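Local atomic coordinates of rhamnosidase B (Bacillus sp., PDB entry 2OKX), a protein that hydrolyses terminal alpha-L-rhamnose units of rhamnosides, as a glycoside hydrolase of family 78, a family that works with inversion at the anomeric carbon. Residues D47-L52 with L95-S100; N101-R106 with C146-G151; H236-S241 with S620-V625. All blocks are in the same frame, centred on the assembly; numbering follows the deposited sequence.

Interaction 1. Residues D47-L52 with L95-S100; sequences DSRYVL and LHFGVS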
ATOM      1  N   ASP A  47     -17.961   7.408   6.246  1.00 24.97           N
ATOM      2  CA  ASP A  47     -16.948   8.230   5.601  1.00 25.61           C
ATOM      3  C   ASP A  47     -16.101   8.763   6.753  1.00 25.06           C
ATOM      4  O   ASP A  47     -16.611   9.531   7.569  1.00 25.74           O
ATOM      5  CB  ASP A  47     -17.616   9.393   4.855  1.00 26.27           C
ATOM      6  CG  ASP A  47     -16.629  10.213   4.050  1.00 24.58           C
ATOM      7  OD1 ASP A  47     -15.531  10.480   4.571  1.00 26.30           O
ATOM      8  OD2 ASP A  47     -16.952  10.595   2.905  1.00 24.51           O
ATOM      9  N   SER A  48     -14.814   8.414   6.816  1.00 24.28           N
ATOM     10  CA  SER A  48     -14.120   7.579   5.834  1.00 23.62           C
ATOM     11  C   SER A  48     -14.152   6.067   6.089  1.00 22.59           C
ATOM     12  O   SER A  48     -14.308   5.278   5.153  1.00 22.21           O
ATOM     13  CB  SER A  48     -12.657   8.020   5.746  1.00 23.79           C
ATOM     14  OG  SER A  48     -12.550   9.430   5.688  1.00 26.92           O
ATOM     15  N   ARG A  49     -13.967   5.673   7.346  1.00 22.79           N
ATOM     16  CA  ARG A  49     -13.962   4.258   7.729  1.00 24.12           C
ATOM     17  C   ARG A  49     -14.655   4.071   9.083  1.00 24.69           C
ATOM     18  O   ARG A  49     -14.807   5.028   9.841  1.00 24.94           O
ATOM     19  CB  ARG A  49     -12.518   3.749   7.825  1.00 22.99           C
ATOM     20  CG  ARG A  49     -11.700   3.872   6.541  1.00 20.70           C
ATOM     21  CD  ARG A  49     -12.178   2.905   5.473  1.00 22.39           C
ATOM     22  NE  ARG A  49     -11.292   2.881   4.313  1.00 24.19           N
ATOM     23  CZ  ARG A  49     -11.534   3.493   3.156  1.00 25.93           C
ATOM     24  NH1 ARG A  49     -12.652   4.190   2.984  1.00 25.50           N
ATOM     25  NH2 ARG A  49     -10.656   3.401   2.166  1.00 26.83           N
ATOM     26  N   TYR A  50     -15.058   2.840   9.398  1.00 23.99           N
ATOM     27  CA  TYR A  50     -15.730   2.578  10.666  1.00 22.92           C
ATOM     28  C   TYR A  50     -15.304   1.281  11.349  1.00 23.29           C
ATOM     29  O   TYR A  50     -14.727   0.393  10.726  1.00 21.52           O
ATOM     30  CB  TYR A  50     -17.247   2.502  10.462  1.00 21.28           C
ATOM     31  CG  TYR A  50     -17.699   1.217   9.789  1.00 20.49           C
ATOM     32  CD1 TYR A  50     -17.885   1.150   8.410  1.00 18.81           C
ATOM     33  CD2 TYR A  50     -17.883   0.049  10.531  1.00 20.91           C
ATOM     34  CE1 TYR A  50     -18.240  -0.049   7.783  1.00 18.25           C
ATOM     35  CE2 TYR A  50     -18.233  -1.155   9.915  1.00 20.33           C
ATOM     36  CZ  TYR A  50     -18.408  -1.196   8.544  1.00 20.35           C
ATOM     37  OH  TYR A  50     -18.731  -2.389   7.938  1.00 20.90           O
ATOM     38  N   VAL A  51     -15.616   1.199  12.639  1.00 22.48           N
ATOM     39  CA  VAL A  51     -15.394   0.012  13.458  1.00 23.80           C
ATOM     40  C   VAL A  51     -16.756  -0.194  14.133  1.00 24.57           C
ATOM     41  O   VAL A  51     -17.224   0.672  14.879  1.00 26.04           O
ATOM     42  CB  VAL A  51     -14.322   0.218  14.537  1.00 23.55           C
ATOM     43  CG1 VAL A  51     -14.228  -1.040  15.393  1.00 25.31           C
ATOM     44  CG2 VAL A  51     -12.967   0.512  13.892  1.00 22.14           C
ATOM     45  N   LEU A  52     -17.391  -1.329  13.860  1.00 24.85           N
ATOM     46  CA  LEU A  52     -18.719  -1.626  14.394  1.00 25.12           C
ATOM     47  C   LEU A  52     -18.773  -2.495  15.645  1.00 27.14           C
ATOM     48  O   LEU A  52     -18.094  -3.523  15.734  1.00 26.54           O
ATOM     49  CB  LEU A  52     -19.566  -2.288  13.303  1.00 23.23           C
ATOM     50  CG  LEU A  52     -20.935  -2.850  13.707  1.00 24.59           C
ATOM     51  CD1 LEU A  52     -21.880  -1.703  14.062  1.00 22.93           C
ATOM     52  CD2 LEU A  52     -21.507  -3.676  12.556  1.00 23.92           C
ATOM     53  N   LEU A  95     -13.813   6.971  11.567  1.00 24.65           N
ATOM     54  CA  LEU A  95     -12.588   7.727  11.348  1.00 22.75           C
ATOM     55  C   LEU A  95     -12.823   8.570  10.103  1.00 23.40           C
ATOM     56  O   LEU A  95     -13.116   8.025   9.041  1.00 23.02           O
ATOM     57  CB  LEU A  95     -11.395   6.796  11.086  1.00 23.10           C
ATOM     58  CG  LEU A  95     -10.894   5.805  12.140  1.00 21.54           C
ATOM     59  CD1 LEU A  95     -11.884   4.651  12.289  1.00 21.69           C
ATOM     60  CD2 LEU A  95      -9.531   5.275  11.709  1.00 21.22           C
ATOM     61  N   HIS A  96     -12.740   9.890  10.226  1.00 21.87           N
ATOM     62  CA  HIS A  96     -12.908  10.734   9.048  1.00 21.92           C
ATOM     63  C   HIS A  96     -11.574  11.404   8.766  1.00 20.68           C
ATOM     64  O   HIS A  96     -11.067  12.156   9.590  1.00 22.24           O
ATOM     65  CB  HIS A  96     -13.975  11.808   9.249  1.00 21.32           C
ATOM     66  CG  HIS A  96     -14.213  12.626   8.022  1.00 21.27           C
ATOM     67  ND1 HIS A  96     -14.852  12.120   6.910  1.00 20.51           N
ATOM     68  CD2 HIS A  96     -13.787  13.865   7.682  1.00 20.61           C
ATOM     69  CE1 HIS A  96     -14.802  13.010   5.936  1.00 21.70           C
ATOM     70  NE2 HIS A  96     -14.161  14.078   6.378  1.00 20.73           N
ATOM     71  N   PHE A  97     -11.011  11.132   7.594  1.00 22.61           N
ATOM     72  CA  PHE A  97      -9.715  11.688   7.233  1.00 22.15           C
ATOM     73  C   PHE A  97      -9.732  13.190   6.966  1.00 23.91           C
ATOM     74  O   PHE A  97      -8.836  13.909   7.404  1.00 22.98           O
ATOM     75  CB  PHE A  97      -9.151  10.960   6.006  1.00 22.92           C
ATOM     76  CG  PHE A  97      -9.006   9.470   6.189  1.00 23.24           C
ATOM     77  CD1 PHE A  97      -8.594   8.938   7.409  1.00 24.40           C
ATOM     78  CD2 PHE A  97      -9.251   8.601   5.130  1.00 24.43           C
ATOM     79  CE1 PHE A  97      -8.423   7.557   7.572  1.00 24.95           C
ATOM     80  CE2 PHE A  97      -9.084   7.222   5.280  1.00 25.30           C
ATOM     81  CZ  PHE A  97      -8.669   6.700   6.504  1.00 23.68           C
ATOM     82  N   GLY A  98     -10.745  13.656   6.239  1.00 24.59           N
ATOM     83  CA  GLY A  98     -10.831  15.071   5.917  1.00 25.95           C
ATOM     84  C   GLY A  98      -9.759  15.469   4.918  1.00 26.96           C
ATOM     85  O   GLY A  98      -9.539  16.654   4.655  1.00 26.69           O
ATOM     86  N   VAL A  99      -9.089  14.466   4.358  1.00 26.51           N
ATOM     87  CA  VAL A  99      -8.018  14.676   3.386  1.00 25.00           C
ATOM     88  C   VAL A  99      -8.053  13.520   2.394  1.00 25.86           C
ATOM     89  O   VAL A  99      -8.211  12.364   2.792  1.00 25.62           O
ATOM     90  CB  VAL A  99      -6.637  14.691   4.083  1.00 25.47           C
ATOM     91  CG1 VAL A  99      -5.524  14.830   3.057  1.00 25.44           C
ATOM     92  CG2 VAL A  99      -6.575  15.827   5.090  1.00 25.51           C
ATOM     93  N   SER A 100      -7.920  13.822   1.109  1.00 23.00           N
ATOM     94  CA  SER A 100      -7.938  12.772   0.093  1.00 24.54           C
ATOM     95  C   SER A 100      -6.626  11.987   0.084  1.00 23.41           C
ATOM     96  O   SER A 100      -5.584  12.510   0.474  1.00 23.20           O
ATOM     97  CB  SER A 100      -8.168  13.377  -1.300  1.00 25.58           C
ATOM     98  OG  SER A 100      -9.445  13.987  -1.412  1.00 25.84           O
TER
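Ser48 and Arg49 both face Leu95 across two antiparallel strands, a classic beta bulge where strand 49-54 begins beside the end of strand 87-96 in the N-terminal domain. The backbone bonds establish it: Leu95 O accepts from Ser48 N at 2.8 Å and from Arg49 N at 3.0 Å, while Leu95 N donates back to Arg49 O. The peptide bond leading into Ser48 is cis.

Ser48 points at the other segment and engages Phe97 twice. Its CB stands over one face of the ring, 3.9 Å from the Phe97 centroid and displaced toward the rim near CD2, a CH-pi contact. Its OG lies beside its own backbone N and anti to the carbonyl carbon (chi1 -45°), where it accepts from Phe97 N at 3.0 Å along an almost linear path (176°). Arg49 reaches the same ring with its aliphatic part, CG lying 4.1 Å from Phe97 CZ. The Arg49 chain bends at chi2, and NH1 donates to Ser48 O while NH2 bonds Tyr103 O.

On the Asp47 side, the His96 imidazole presents ND1 to the backbone, donating to Asp47 O at 3.2 Å from above that carbonyl plane, although the oxygen lies close to the plane of the ring. NE2 of His96 is bonded to Ser18 OG, which ties down a second ring nitrogen. The Asp47 carboxylate, turned 39° from the imidazole plane, has Tyr104 OH as a probable, unusually close partner of OD1 and bonds Trp187 NE1 through OD2; OD1 also sits at the imidazole edge, 2.9 Å from His96 ND1.

Interaction 2. Residues N101-R106 with C146-G151; sequences NFYYLR and CQQGFG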
ATOM      1  N   ASN A 101      -6.685  10.723  -0.340  1.00 24.38           N
ATOM      2  CA  ASN A 101      -5.482   9.896  -0.450  1.00 22.24           C
ATOM      3  C   ASN A 101      -5.630   8.919  -1.623  1.00 22.03           C
ATOM      4  O   ASN A 101      -6.516   9.095  -2.461  1.00 22.01           O
ATOM      5  CB  ASN A 101      -5.163   9.156   0.866  1.00 19.07           C
ATOM      6  CG  ASN A 101      -6.304   8.274   1.359  1.00 20.16           C
ATOM      7  OD1 ASN A 101      -6.921   7.535   0.592  1.00 20.90           O
ATOM      8  ND2 ASN A 101      -6.567   8.332   2.662  1.00 21.42           N
ATOM      9  N   PHE A 102      -4.769   7.907  -1.690  1.00 22.45           N
ATOM     10  CA  PHE A 102      -4.797   6.940  -2.791  1.00 22.00           C
ATOM     11  C   PHE A 102      -5.889   5.871  -2.710  1.00 22.18           C
ATOM     12  O   PHE A 102      -5.983   5.020  -3.596  1.00 22.29           O
ATOM     13  CB  PHE A 102      -3.439   6.238  -2.924  1.00 21.29           C
ATOM     14  CG  PHE A 102      -2.311   7.131  -3.384  1.00 22.43           C
ATOM     15  CD1 PHE A 102      -2.311   8.497  -3.112  1.00 22.32           C
ATOM     16  CD2 PHE A 102      -1.186   6.575  -3.991  1.00 21.67           C
ATOM     17  CE1 PHE A 102      -1.202   9.295  -3.428  1.00 24.37           C
ATOM     18  CE2 PHE A 102      -0.074   7.357  -4.309  1.00 24.36           C
ATOM     19  CZ  PHE A 102      -0.081   8.724  -4.024  1.00 25.43           C
ATOM     20  N   TYR A 103      -6.688   5.879  -1.645  1.00 22.34           N
ATOM     21  CA  TYR A 103      -7.778   4.911  -1.521  1.00 22.23           C
ATOM     22  C   TYR A 103      -9.021   5.516  -0.875  1.00 23.56           C
ATOM     23  O   TYR A 103      -9.880   4.807  -0.343  1.00 22.21           O
ATOM     24  CB  TYR A 103      -7.334   3.637  -0.768  1.00 21.16           C
ATOM     25  CG  TYR A 103      -6.590   3.814   0.550  1.00 22.58           C
ATOM     26  CD1 TYR A 103      -7.198   4.418   1.656  1.00 21.01           C
ATOM     27  CD2 TYR A 103      -5.300   3.297   0.712  1.00 22.49           C
ATOM     28  CE1 TYR A 103      -6.541   4.496   2.888  1.00 20.04           C
ATOM     29  CE2 TYR A 103      -4.637   3.368   1.938  1.00 23.59           C
ATOM     30  CZ  TYR A 103      -5.264   3.967   3.023  1.00 22.90           C
ATOM     31  OH  TYR A 103      -4.617   4.020   4.240  1.00 21.67           O
ATOM     32  N   TYR A 104      -9.115   6.839  -0.956  1.00 23.29           N
ATOM     33  CA  TYR A 104     -10.235   7.577  -0.395  1.00 22.49           C
ATOM     34  C   TYR A 104     -10.309   8.976  -0.995  1.00 23.00           C
ATOM     35  O   TYR A 104      -9.304   9.679  -1.069  1.00 19.53           O
ATOM     36  CB  TYR A 104     -10.091   7.682   1.130  1.00 23.84           C
ATOM     37  CG  TYR A 104     -11.036   8.687   1.759  1.00 22.16           C
ATOM     38  CD1 TYR A 104     -10.603   9.974   2.082  1.00 24.07           C
ATOM     39  CD2 TYR A 104     -12.374   8.367   1.982  1.00 22.68           C
ATOM     40  CE1 TYR A 104     -11.486  10.927   2.610  1.00 22.74           C
ATOM     41  CE2 TYR A 104     -13.265   9.306   2.509  1.00 23.97           C
ATOM     42  CZ  TYR A 104     -12.814  10.583   2.818  1.00 25.46           C
ATOM     43  OH  TYR A 104     -13.696  11.508   3.325  1.00 25.99           O
ATOM     44  N   LEU A 105     -11.500   9.368  -1.439  1.00 23.24           N
ATOM     45  CA  LEU A 105     -11.698  10.702  -2.000  1.00 25.28           C
ATOM     46  C   LEU A 105     -12.496  11.498  -0.975  1.00 25.40           C
ATOM     47  O   LEU A 105     -13.581  11.082  -0.562  1.00 24.70           O
ATOM     48  CB  LEU A 105     -12.450  10.633  -3.334  1.00 26.04           C
ATOM     49  CG  LEU A 105     -11.639  10.126  -4.537  1.00 27.25           C
ATOM     50  CD1 LEU A 105     -11.441   8.613  -4.444  1.00 27.98           C
ATOM     51  CD2 LEU A 105     -12.374  10.474  -5.821  1.00 26.94           C
ATOM     52  N   ARG A 106     -11.948  12.633  -0.556  1.00 25.43           N
ATOM     53  CA  ARG A 106     -12.598  13.466   0.447  1.00 25.20           C
ATOM     54  C   ARG A 106     -14.078  13.721   0.184  1.00 26.90           C
ATOM     55  O   ARG A 106     -14.471  14.147  -0.905  1.00 26.47           O
ATOM     56  CB  ARG A 106     -11.884  14.813   0.580  1.00 26.05           C
ATOM     57  CG  ARG A 106     -12.297  15.577   1.831  1.00 25.52           C
ATOM     58  CD  ARG A 106     -11.816  17.015   1.843  1.00 24.33           C
ATOM     59  NE  ARG A 106     -12.120  17.648   3.123  1.00 25.13           N
ATOM     60  CZ  ARG A 106     -11.866  18.919   3.416  1.00 26.37           C
ATOM     61  NH1 ARG A 106     -11.300  19.712   2.514  1.00 26.92           N
ATOM     62  NH2 ARG A 106     -12.164  19.393   4.619  1.00 24.45           N
ATOM     63  N   CYS A 146       1.664   9.834   1.970  1.00 21.77           N
ATOM     64  CA  CYS A 146       0.918  10.504   0.912  1.00 22.30           C
ATOM     65  C   CYS A 146      -0.210   9.606   0.416  1.00 22.42           C
ATOM     66  O   CYS A 146      -1.231  10.094  -0.068  1.00 22.94           O
ATOM     67  CB  CYS A 146       1.843  10.883  -0.255  1.00 23.21           C
ATOM     68  SG  CYS A 146       2.599   9.496  -1.157  1.00 24.72           S
ATOM     69  N   GLN A 147      -0.038   8.294   0.569  1.00 22.98           N
ATOM     70  CA  GLN A 147      -1.035   7.333   0.106  1.00 21.72           C
ATOM     71  C   GLN A 147      -2.112   6.978   1.122  1.00 22.10           C
ATOM     72  O   GLN A 147      -3.206   6.554   0.744  1.00 23.13           O
ATOM     73  CB  GLN A 147      -0.365   6.012  -0.322  1.00 22.86           C
ATOM     74  CG  GLN A 147       0.806   6.138  -1.299  1.00 22.44           C
ATOM     75  CD  GLN A 147       2.142   6.261  -0.595  1.00 24.75           C
ATOM     76  OE1 GLN A 147       2.199   6.465   0.617  1.00 24.38           O
ATOM     77  NE2 GLN A 147       3.229   6.145  -1.357  1.00 24.26           N
ATOM     78  N   GLN A 148      -1.820   7.165   2.404  1.00 22.83           N
ATOM     79  CA  GLN A 148      -2.758   6.742   3.434  1.00 22.56           C
ATOM     80  C   GLN A 148      -3.385   7.783   4.359  1.00 21.76           C
ATOM     81  O   GLN A 148      -3.436   8.968   4.043  1.00 21.38           O
ATOM     82  CB  GLN A 148      -2.074   5.652   4.261  1.00 23.47           C
ATOM     83  CG  GLN A 148      -1.216   4.712   3.406  1.00 22.24           C
ATOM     84  CD  GLN A 148      -1.032   3.350   4.044  1.00 21.11           C
ATOM     85  OE1 GLN A 148       0.080   2.812   4.103  1.00 21.05           O
ATOM     86  NE2 GLN A 148      -2.126   2.780   4.521  1.00 17.43           N
ATOM     87  N   GLY A 149      -3.873   7.310   5.505  1.00 22.00           N
ATOM     88  CA  GLY A 149      -4.513   8.184   6.473  1.00 20.09           C
ATOM     89  C   GLY A 149      -3.578   8.814   7.486  1.00 19.59           C
ATOM     90  O   GLY A 149      -2.641   9.519   7.118  1.00 20.86           O
ATOM     91  N   PHE A 150      -3.817   8.544   8.766  1.00 19.16           N
ATOM     92  CA  PHE A 150      -3.003   9.124   9.832  1.00 20.05           C
ATOM     93  C   PHE A 150      -2.551   8.123  10.891  1.00 20.08           C
ATOM     94  O   PHE A 150      -3.266   7.169  11.201  1.00 22.08           O
ATOM     95  CB  PHE A 150      -3.802  10.226  10.541  1.00 19.96           C
ATOM     96  CG  PHE A 150      -4.236  11.346   9.637  1.00 17.75           C
ATOM     97  CD1 PHE A 150      -3.486  12.513   9.545  1.00 21.27           C
ATOM     98  CD2 PHE A 150      -5.392  11.231   8.875  1.00 21.51           C
ATOM     99  CE1 PHE A 150      -3.878  13.552   8.708  1.00 21.76           C
ATOM    100  CE2 PHE A 150      -5.796  12.265   8.029  1.00 23.33           C
ATOM    101  CZ  PHE A 150      -5.037  13.427   7.947  1.00 21.41           C
ATOM    102  N   GLY A 151      -1.359   8.354  11.438  1.00 20.70           N
ATOM    103  CA  GLY A 151      -0.843   7.517  12.510  1.00 21.43           C
ATOM    104  C   GLY A 151      -1.398   8.211  13.739  1.00 21.59           C
ATOM    105  O   GLY A 151      -1.172   9.409  13.918  1.00 22.37           O
TER
HETATM  106  O   HOH W   1      -6.032  10.901   4.179  1.00 25.91           O
HETATM  107  O   HOH W   2      -4.225   5.020   6.913  1.00 26.36           O
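Gln147 lies against two aromatic rings with different parts of itself: its CG over a face of Phe102 and its backbone O over a face of Tyr103. The first is a CH-pi contact, with Gln147 CG 3.6 Å from the Phe102 centroid and offset toward the CD2-CE2 rim. Cys146 SG approaches that ring obliquely, 4.0 Å from Phe102 CZ. Gln147 O, besides lying 3.7 Å from Tyr103 CE2, accepts from Phe102 N at 3.2 Å, the donor standing above the carbonyl plane.

The Phe102 ring also meets those of His310 and Trp622. Replacing Phe102 by an alanine would probably open a gap beside Gln147 CG and Cys146 SG, and deprive His310 and Trp622 of a ring neighbour.

Two waters join the loops further along. One accepts from Asn101 ND2 at 3.0 Å and donates to Gln148 O; the other accepts from Gly149 N at 2.7 Å and bonds Tyr103 OH. Gln148 O has a second partner in Arg143 NH2.

Asn101 closes the turn that carries the two rings: its OD1 accepts from Tyr103 N at 2.8 Å (N-H...O 157°), an Asx turn, within a contact between two irregular loops of the N-terminal domain.

Interaction 3. Residues H236-S241 with S620-V625; sequences HANPVS and SAWSSV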
ATOM      1  N   HIS A 236      -7.238  16.775  -2.875  1.00 23.52           N
ATOM      2  CA  HIS A 236      -6.795  15.825  -3.892  1.00 23.49           C
ATOM      3  C   HIS A 236      -5.510  15.149  -3.439  1.00 23.58           C
ATOM      4  O   HIS A 236      -4.930  15.529  -2.426  1.00 24.48           O
ATOM      5  CB  HIS A 236      -6.556  16.527  -5.233  1.00 22.64           C
ATOM      6  CG  HIS A 236      -5.395  17.470  -5.218  1.00 22.57           C
ATOM      7  ND1 HIS A 236      -5.540  18.828  -5.032  1.00 23.61           N
ATOM      8  CD2 HIS A 236      -4.065  17.244  -5.328  1.00 19.82           C
ATOM      9  CE1 HIS A 236      -4.348  19.398  -5.029  1.00 21.60           C
ATOM     10  NE2 HIS A 236      -3.436  18.459  -5.206  1.00 24.85           N
ATOM     11  N   ALA A 237      -5.066  14.149  -4.195  1.00 23.47           N
ATOM     12  CA  ALA A 237      -3.850  13.427  -3.849  1.00 23.69           C
ATOM     13  C   ALA A 237      -2.814  13.506  -4.958  1.00 25.25           C
ATOM     14  O   ALA A 237      -2.013  12.588  -5.135  1.00 24.77           O
ATOM     15  CB  ALA A 237      -4.176  11.969  -3.536  1.00 23.96           C
ATOM     16  N   ASN A 238      -2.846  14.593  -5.723  1.00 23.76           N
ATOM     17  CA  ASN A 238      -1.876  14.790  -6.788  1.00 23.30           C
ATOM     18  C   ASN A 238      -0.668  15.470  -6.170  1.00 22.72           C
ATOM     19  O   ASN A 238      -0.783  16.152  -5.154  1.00 24.15           O
ATOM     20  CB  ASN A 238      -2.428  15.700  -7.888  1.00 22.97           C
ATOM     21  CG  ASN A 238      -3.623  15.109  -8.592  1.00 24.59           C
ATOM     22  OD1 ASN A 238      -3.592  13.959  -9.036  1.00 24.56           O
ATOM     23  ND2 ASN A 238      -4.684  15.899  -8.717  1.00 24.83           N
ATOM     24  N   PRO A 239       0.512  15.273  -6.760  1.00 21.74           N
ATOM     25  CA  PRO A 239       1.704  15.914  -6.213  1.00 22.03           C
ATOM     26  C   PRO A 239       1.590  17.428  -6.389  1.00 22.92           C
ATOM     27  O   PRO A 239       1.032  17.896  -7.379  1.00 23.11           O
ATOM     28  CB  PRO A 239       2.830  15.353  -7.079  1.00 21.77           C
ATOM     29  CG  PRO A 239       2.315  14.018  -7.503  1.00 19.56           C
ATOM     30  CD  PRO A 239       0.866  14.298  -7.806  1.00 22.51           C
ATOM     31  N   VAL A 240       2.087  18.185  -5.422  1.00 22.69           N
ATOM     32  CA  VAL A 240       2.088  19.639  -5.543  1.00 23.41           C
ATOM     33  C   VAL A 240       3.508  20.069  -5.235  1.00 23.62           C
ATOM     34  O   VAL A 240       4.264  19.330  -4.606  1.00 25.50           O
ATOM     35  CB  VAL A 240       1.136  20.345  -4.534  1.00 22.70           C
ATOM     36  CG1 VAL A 240      -0.283  19.853  -4.718  1.00 24.50           C
ATOM     37  CG2 VAL A 240       1.611  20.122  -3.108  1.00 22.63           C
ATOM     38  N   SER A 241       3.886  21.249  -5.703  1.00 23.35           N
ATOM     39  CA  SER A 241       5.213  21.766  -5.418  1.00 22.66           C
ATOM     40  C   SER A 241       5.018  23.129  -4.780  1.00 23.32           C
ATOM     41  O   SER A 241       4.073  23.847  -5.112  1.00 24.46           O
ATOM     42  CB  SER A 241       6.036  21.897  -6.698  1.00 24.60           C
ATOM     43  OG  SER A 241       6.334  20.623  -7.246  1.00 26.22           O
ATOM     44  N   SER A 620      -8.863   6.409  -6.404  1.00 25.31           N
ATOM     45  CA  SER A 620      -7.919   7.367  -5.841  1.00 25.22           C
ATOM     46  C   SER A 620      -8.079   8.828  -6.236  1.00 26.32           C
ATOM     47  O   SER A 620      -8.664   9.153  -7.272  1.00 25.85           O
ATOM     48  CB  SER A 620      -6.498   6.916  -6.194  1.00 23.72           C
ATOM     49  OG  SER A 620      -5.533   7.882  -5.825  1.00 24.10           O
ATOM     50  N   ALA A 621      -7.528   9.701  -5.395  1.00 26.01           N
ATOM     51  CA  ALA A 621      -7.568  11.137  -5.632  1.00 26.75           C
ATOM     52  C   ALA A 621      -6.319  11.573  -6.392  1.00 25.80           C
ATOM     53  O   ALA A 621      -6.143  12.755  -6.677  1.00 26.78           O
ATOM     54  CB  ALA A 621      -7.674  11.889  -4.306  1.00 25.17           C
ATOM     55  N   TRP A 622      -5.437  10.625  -6.702  1.00 25.95           N
ATOM     56  CA  TRP A 622      -4.239  10.953  -7.470  1.00 24.17           C
ATOM     57  C   TRP A 622      -4.552  10.622  -8.923  1.00 25.73           C
ATOM     58  O   TRP A 622      -4.585   9.453  -9.306  1.00 23.25           O
ATOM     59  CB  TRP A 622      -3.012  10.144  -7.016  1.00 24.00           C
ATOM     60  CG  TRP A 622      -1.770  10.411  -7.862  1.00 24.68           C
ATOM     61  CD1 TRP A 622      -1.543  11.502  -8.666  1.00 23.30           C
ATOM     62  CD2 TRP A 622      -0.583   9.602  -7.950  1.00 23.99           C
ATOM     63  NE1 TRP A 622      -0.296  11.420  -9.241  1.00 23.45           N
ATOM     64  CE2 TRP A 622       0.315  10.266  -8.821  1.00 24.54           C
ATOM     65  CE3 TRP A 622      -0.191   8.383  -7.377  1.00 23.71           C
ATOM     66  CZ2 TRP A 622       1.582   9.751  -9.132  1.00 24.69           C
ATOM     67  CZ3 TRP A 622       1.072   7.870  -7.684  1.00 23.23           C
ATOM     68  CH2 TRP A 622       1.942   8.555  -8.554  1.00 25.22           C
ATOM     69  N   SER A 623      -4.807  11.657  -9.716  1.00 24.70           N
ATOM     70  CA  SER A 623      -5.117  11.476 -11.126  1.00 25.95           C
ATOM     71  C   SER A 623      -3.803  11.197 -11.832  1.00 25.76           C
ATOM     72  O   SER A 623      -3.094  12.118 -12.245  1.00 26.40           O
ATOM     73  CB  SER A 623      -5.775  12.740 -11.690  1.00 26.84           C
ATOM     74  OG  SER A 623      -6.211  12.538 -13.024  1.00 28.29           O
ATOM     75  N   SER A 624      -3.481   9.914 -11.953  1.00 25.28           N
ATOM     76  CA  SER A 624      -2.240   9.478 -12.574  1.00 24.43           C
ATOM     77  C   SER A 624      -2.515   8.344 -13.548  1.00 25.42           C
ATOM     78  O   SER A 624      -3.363   7.487 -13.295  1.00 26.33           O
ATOM     79  CB  SER A 624      -1.263   9.006 -11.495  1.00 24.37           C
ATOM     80  OG  SER A 624      -0.087   8.466 -12.065  1.00 21.94           O
ATOM     81  N   VAL A 625      -1.792   8.346 -14.663  1.00 25.38           N
ATOM     82  CA  VAL A 625      -1.959   7.323 -15.682  1.00 24.25           C
ATOM     83  C   VAL A 625      -0.644   6.697 -16.116  1.00 24.25           C
ATOM     84  O   VAL A 625       0.354   7.390 -16.316  1.00 24.83           O
ATOM     85  CB  VAL A 625      -2.636   7.891 -16.963  1.00 24.68           C
ATOM     86  CG1 VAL A 625      -2.587   6.851 -18.084  1.00 25.33           C
ATOM     87  CG2 VAL A 625      -4.072   8.277 -16.675  1.00 25.78           C
TER
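The junction between domain D2 and the six-hairpin glycosidase domain, the alpha barrel of this enzyme, includes a contact of Ala237, Asn238 and Pro239 with Ala621, Trp622 and Ser623. Two hydrogen bonds cross it. Ala237 N donates to Ala621 O at 3.0 Å, approaching from well above the carbonyl plane (70° out of it). Ser623 N donates to Asn238 OD1 at 2.7 Å, and here the donor lies in the plane of the side-chain amide.

Asn238 CG sits beside the backbone N, anti to the carbonyl carbon (chi1 -64°), and from there the amide extends to the barrel loop. The same OD1 meets the indole of Trp622 at its edge, near the ring plane, 3.2 Å from CD1, with amide and indole planes 68° apart. The other end of the amide is held within D2, because Asn238 ND2 bonds Glu347 OE2.

Pro239 crosses Trp622 at about a right angle, its CD 3.4 Å from Trp622 NE1. Ala237 adds an apolar contact, its CB 3.6 Å from Ala621 CB, and its carbonyl O lies 3.2 Å from Trp622 CB. The loop itself is shaped by an ST turn: Ser620 OG accepts from Trp622 N at 2.9 Å. Ser624 CB lies over one face of the indole near the rim, and the His310 and Trp622 rings meet edge-to-face.

Ser623 OG bonds Glu610 and His351. Past Pro239 the chain enters strand 240-252, where Ser241 forms backbone bonds with Ser346 of strand 345-347; on the other side, residues 620-625 belong to the loop that follows helix 595-603 and leads into helix 627-644.

Overall arrangement
Along the chain the three contacts come in series. Interactions 1 and 2 belong to the N-terminal domain, with centres 10 Å apart; residues 95-100 run directly into 101-106 as strand 87-96 gives way to loop. Interaction 3, centred 11 Å from interaction 2 and 19 Å from interaction 1, pairs segments at least 379 residues apart, from domain D2 and the glycosidase domain. Direct contacts join all three: Ser48 OG packs on Tyr104, Asn101 O is probably hydrogen-bonded to Ala621 N, and Ser100 CB packs on Ala621 CB. The contacts thus form a continuous path from the strand ends of an antiparallel sheet, through its loops, to one loop of the barrel domain, bringing three domains together.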